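Local coordinates for protein alpha-1,2-mannosidase (Bacteroides thetaiotaomicron, PDB 2WW2) that probably hydrolyses alpha-mannosides with inversion of configuration, as a calcium-dependent glycoside hydrolase of family GH92, at residues F21-G26 against S71-D76; N12-T17 against W52-T57. All coordinates share one frame; numbering follows the deposited sequence.

Both contacts tie together loops at the start of the N-terminal, beta-rich domain of this GH92 enzyme. The chain first passes through 12-17, then 21-26, and enters strand 40-44. The loop after that strand brings 52-57 back to 12-17, which closes contact 2. Strand 60-67 follows, and the next loop brings 71-76 to 21-26, which closes contact 1. The two closures cross, because their segments alternate along the chain. Trp52 of contact 2 joins them directly. Its ring packs on Pro72 and Trp73 of contact 1, and its NE1 makes a weak hydrogen bond to Ala22 O. Both contacts also touch a second subunit.

Contact 1. Residues F21-G26 against S71-D76; sequences FAFSHG and SPWIND
Ser71 OG meets three nitrogens. His25 ND1 and Ser71 OG share a hydrogen bond of 2.7 Å, and either could be the donor; OG lies at the imidazole edge, near its plane. Ile74 N donates to Ser71 OG at 3.1 Å, which makes an ST motif, and Trp73 N adds a weak bond. Here two loops of the N-terminal domain meet. The His25 and Trp73 side chains cross at about a right angle. An alanine at His25 would probably leave Ser71 OG without its imidazole partner and open a gap beside Ile74 CG1 and Trp73 CB. A glycerol, probably from the crystallisation liquor, lies next to His25 and hydrogen-bonds to its backbone O. Pro72 fits its CD against Gly26 O at 3.3 Å. On the other segment, Ser24 OG bonds to Phe21 O and accepts from Gly26 N in an ST turn. Trp73 NE1 donates to Ala22 O at 2.9 Å, nearly straight (168°), in the indole plane and on a carbonyl lone pair. Ser24 O sits at the same indole edge, 3.0 Å from Trp73 CD1. The Phe23 and Trp73 rings meet rim to rim, with Phe23 CD2 3.4 Å from Trp73 CZ2.

Contact 2. Residues N12-T17 against W52-T57; sequences NPLMGT and WMYTYT
Leu14 and Thr17 pack against two tyrosines, Tyr54 and Tyr56. Leu14 divides its branches between them. Its CD2 lies 3.6 Å from Tyr54 CE2, and its CD1 comes to the edge of the Tyr56 ring, 4.1 Å from CE1. Thr17 CG2 lies against Tyr56 CB (3.6 Å) and the start of its ring, 3.7 Å from CD1. No direct hydrogen bond joins the segments, but a water bridges them. It accepts from Tyr56 N at 2.8 Å and donates to Thr17 O at 2.9 Å, with a weak bond to Tyr54 O. Further out, Thr28 holds both sides: its O bonds to Thr17 OG1, and its OG1 to Tyr54 O. Tyr54 OH bonds to Glu105, and Tyr56 stacks its ring on His102 and bonds to His102 NE2 through its O, which probably places both tyrosines in the second shell of the sodium ion that Glu105 and His102 bind. Two turns shape 12-17: a type I turn from Asn12, whose OD1 accepts from Leu14 N in an Asx turn, and a type II turn through Gly16. Beyond them, Met15 packs on helix 281-294, Tyr54 touches strand 40-44, and Leu14 touches Glu105 of strand 98-108.

Contact 1. Residues F21-G26 against S71-D76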
# COMPACT_ATOMS: atom_id res chain seq x y z
N PHE A 21 -1.95 18.56 -6.78
CA PHE A 21 -0.79 17.82 -7.26
C PHE A 21 -0.11 18.62 -8.39
O PHE A 21 -0.77 19.12 -9.31
CB PHE A 21 -1.26 16.45 -7.75
CG PHE A 21 -0.17 15.57 -8.26
CD1 PHE A 21 0.96 15.34 -7.49
CD2 PHE A 21 -0.29 14.95 -9.49
CE1 PHE A 21 1.97 14.51 -7.97
CE2 PHE A 21 0.71 14.12 -9.97
CZ PHE A 21 1.84 13.90 -9.21
N ALA A 22 1.21 18.75 -8.30
CA ALA A 22 1.96 19.53 -9.28
C ALA A 22 1.59 19.14 -10.70
O ALA A 22 1.47 20.01 -11.59
CB ALA A 22 3.46 19.35 -9.07
N PHE A 23 1.45 17.84 -10.94
CA PHE A 23 1.23 17.36 -12.30
C PHE A 23 -0.24 17.07 -12.55
O PHE A 23 -0.61 16.02 -13.10
CB PHE A 23 2.13 16.15 -12.58
CG PHE A 23 3.60 16.49 -12.49
CD1 PHE A 23 4.28 16.35 -11.29
CD2 PHE A 23 4.27 17.00 -13.58
CE1 PHE A 23 5.62 16.68 -11.20
CE2 PHE A 23 5.62 17.34 -13.49
CZ PHE A 23 6.29 17.18 -12.31
N SER A 24 -1.08 18.00 -12.10
CA SER A 24 -2.50 17.96 -12.39
C SER A 24 -2.91 19.29 -13.02
O SER A 24 -2.12 20.23 -13.07
CB SER A 24 -3.31 17.73 -11.11
OG SER A 24 -3.40 18.93 -10.38
N HIS A 25 -4.16 19.37 -13.49
CA HIS A 25 -4.69 20.59 -14.09
C HIS A 25 -5.23 21.57 -13.05
O HIS A 25 -5.82 22.58 -13.41
CB HIS A 25 -5.76 20.26 -15.13
CG HIS A 25 -5.19 19.71 -16.40
ND1 HIS A 25 -4.47 20.47 -17.30
CD2 HIS A 25 -5.23 18.45 -16.92
CE1 HIS A 25 -4.10 19.71 -18.32
NE2 HIS A 25 -4.55 18.49 -18.12
N GLY A 26 -5.03 21.29 -11.76
CA GLY A 26 -5.58 22.20 -10.74
C GLY A 26 -4.84 23.53 -10.63
O GLY A 26 -3.63 23.55 -10.45
N SER A 71 -5.49 26.33 -16.09
CA SER A 71 -4.74 25.15 -15.59
C SER A 71 -3.26 25.45 -15.75
O SER A 71 -2.87 26.11 -16.72
CB SER A 71 -5.08 23.91 -16.44
OG SER A 71 -3.94 23.09 -16.67
N PRO A 72 -2.42 25.00 -14.80
CA PRO A 72 -0.99 25.31 -14.96
C PRO A 72 -0.40 24.63 -16.17
O PRO A 72 0.55 25.14 -16.74
CB PRO A 72 -0.34 24.75 -13.69
CG PRO A 72 -1.40 23.96 -12.97
CD PRO A 72 -2.75 24.38 -13.51
N TRP A 73 -0.96 23.50 -16.57
CA TRP A 73 -0.40 22.80 -17.73
C TRP A 73 -0.92 23.33 -19.05
O TRP A 73 -0.19 23.34 -20.04
CB TRP A 73 -0.56 21.28 -17.58
CG TRP A 73 0.37 20.83 -16.48
CD1 TRP A 73 0.06 20.64 -15.15
CD2 TRP A 73 1.78 20.61 -16.59
NE1 TRP A 73 1.18 20.28 -14.45
CE2 TRP A 73 2.25 20.25 -15.31
CE3 TRP A 73 2.69 20.66 -17.66
CZ2 TRP A 73 3.60 19.95 -15.05
CZ3 TRP A 73 4.04 20.35 -17.41
CH2 TRP A 73 4.48 20.00 -16.12
N ILE A 74 -2.16 23.80 -19.07
CA ILE A 74 -2.67 24.54 -20.23
C ILE A 74 -1.94 25.90 -20.31
O ILE A 74 -1.63 26.39 -21.39
CB ILE A 74 -4.19 24.75 -20.06
CG1 ILE A 74 -4.90 23.38 -20.11
CG2 ILE A 74 -4.74 25.69 -21.13
CD1 ILE A 74 -4.82 22.71 -21.47
N ASN A 75 -1.67 26.48 -19.14
CA ASN A 75 -0.86 27.69 -19.01
C ASN A 75 -1.66 28.91 -19.54
O ASN A 75 -2.89 28.82 -19.70
CB ASN A 75 0.54 27.48 -19.66
CG ASN A 75 1.65 28.37 -19.03
OD1 ASN A 75 1.47 29.58 -18.86
ND2 ASN A 75 2.80 27.77 -18.75
N ASP A 76 -0.98 30.03 -19.77
CA ASP A 76 -1.64 31.35 -19.90
C ASP A 76 -1.59 31.90 -21.33
O ASP A 76 -0.91 31.34 -22.20
CB ASP A 76 -0.98 32.36 -18.94
CG ASP A 76 -1.98 33.42 -18.42
OD1 ASP A 76 -3.13 33.47 -18.93
OD2 ASP A 76 -1.63 34.17 -17.47

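Contact 2. Residues N12-T17 against W52-T57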
# COMPACT_ATOMS: atom_id res chain seq x y z
N ASN A 12 -12.72 32.02 0.53
CA ASN A 12 -11.27 32.01 0.63
C ASN A 12 -10.68 31.59 -0.70
O ASN A 12 -10.71 30.40 -1.02
CB ASN A 12 -10.80 31.03 1.71
CG ASN A 12 -9.28 30.96 1.81
OD1 ASN A 12 -8.58 31.83 1.27
ND2 ASN A 12 -8.77 29.97 2.51
N PRO A 13 -10.17 32.55 -1.49
CA PRO A 13 -9.61 32.23 -2.82
C PRO A 13 -8.34 31.40 -2.70
O PRO A 13 -7.86 30.85 -3.69
CB PRO A 13 -9.27 33.61 -3.40
CG PRO A 13 -10.15 34.59 -2.62
CD PRO A 13 -10.15 33.99 -1.21
N LEU A 14 -7.79 31.29 -1.49
CA LEU A 14 -6.63 30.41 -1.28
C LEU A 14 -6.99 29.00 -0.83
O LEU A 14 -6.09 28.19 -0.55
CB LEU A 14 -5.70 31.03 -0.26
CG LEU A 14 -4.98 32.26 -0.77
CD1 LEU A 14 -4.23 32.97 0.36
CD2 LEU A 14 -4.04 31.88 -1.92
N MET A 15 -8.28 28.69 -0.75
CA MET A 15 -8.69 27.34 -0.36
C MET A 15 -8.06 26.32 -1.29
O MET A 15 -8.19 26.43 -2.50
CB MET A 15 -10.20 27.18 -0.43
CG MET A 15 -10.65 25.73 -0.24
SD MET A 15 -12.43 25.50 -0.20
CE MET A 15 -12.59 23.74 -0.47
N GLY A 16 -7.39 25.32 -0.72
CA GLY A 16 -6.77 24.26 -1.52
C GLY A 16 -5.54 24.72 -2.32
O GLY A 16 -5.01 23.97 -3.15
N THR A 17 -5.06 25.94 -2.08
CA THR A 17 -3.84 26.39 -2.76
C THR A 17 -2.64 25.44 -2.54
O THR A 17 -1.72 25.36 -3.36
CB THR A 17 -3.47 27.85 -2.40
OG1 THR A 17 -2.50 28.34 -3.33
CG2 THR A 17 -2.91 27.97 -0.97
N TRP A 52 2.86 27.56 -12.73
CA TRP A 52 2.75 27.67 -11.28
C TRP A 52 2.95 29.14 -10.88
O TRP A 52 3.96 29.55 -10.30
CB TRP A 52 3.74 26.71 -10.60
CG TRP A 52 3.42 25.24 -10.92
CD1 TRP A 52 2.19 24.64 -10.84
CD2 TRP A 52 4.34 24.22 -11.33
NE1 TRP A 52 2.28 23.31 -11.18
CE2 TRP A 52 3.59 23.03 -11.48
CE3 TRP A 52 5.72 24.19 -11.57
CZ2 TRP A 52 4.19 21.81 -11.87
CZ3 TRP A 52 6.32 22.97 -11.96
CH2 TRP A 52 5.54 21.80 -12.11
N MET A 53 1.95 29.93 -11.23
CA MET A 53 2.03 31.38 -11.16
C MET A 53 2.13 31.86 -9.73
O MET A 53 2.87 32.80 -9.43
CB MET A 53 0.79 31.98 -11.82
CG MET A 53 0.68 33.49 -11.69
SD MET A 53 -0.68 34.15 -12.71
CE MET A 53 -2.05 33.27 -12.09
N TYR A 54 1.34 31.26 -8.85
CA TYR A 54 1.34 31.64 -7.44
C TYR A 54 1.52 30.35 -6.66
O TYR A 54 0.70 29.44 -6.75
CB TYR A 54 0.01 32.33 -7.06
CG TYR A 54 -0.13 32.67 -5.57
CD1 TYR A 54 0.21 33.93 -5.08
CD2 TYR A 54 -0.62 31.72 -4.66
CE1 TYR A 54 0.08 34.25 -3.71
CE2 TYR A 54 -0.76 32.03 -3.29
CZ TYR A 54 -0.41 33.28 -2.83
OH TYR A 54 -0.56 33.57 -1.50
N THR A 55 2.60 30.29 -5.88
CA THR A 55 2.91 29.15 -5.04
C THR A 55 2.88 29.63 -3.59
O THR A 55 3.66 30.50 -3.20
CB THR A 55 4.29 28.57 -5.45
OG1 THR A 55 4.16 28.00 -6.75
CG2 THR A 55 4.79 27.51 -4.46
N TYR A 56 1.95 29.08 -2.81
CA TYR A 56 1.72 29.55 -1.46
C TYR A 56 2.98 29.51 -0.59
O TYR A 56 3.19 30.39 0.24
CB TYR A 56 0.60 28.75 -0.80
CG TYR A 56 0.19 29.30 0.54
CD1 TYR A 56 -0.67 30.39 0.63
CD2 TYR A 56 0.68 28.74 1.71
CE1 TYR A 56 -1.04 30.89 1.85
CE2 TYR A 56 0.32 29.24 2.94
CZ TYR A 56 -0.54 30.32 3.01
OH TYR A 56 -0.90 30.82 4.26
N THR A 57 3.84 28.52 -0.80
CA THR A 57 5.05 28.41 0.03
C THR A 57 6.18 29.35 -0.43
O THR A 57 7.21 29.43 0.23
CB THR A 57 5.58 26.95 0.08
OG1 THR A 57 5.72 26.46 -1.26
CG2 THR A 57 4.61 26.04 0.85
O HOH W 1 0.13 27.42 -4.10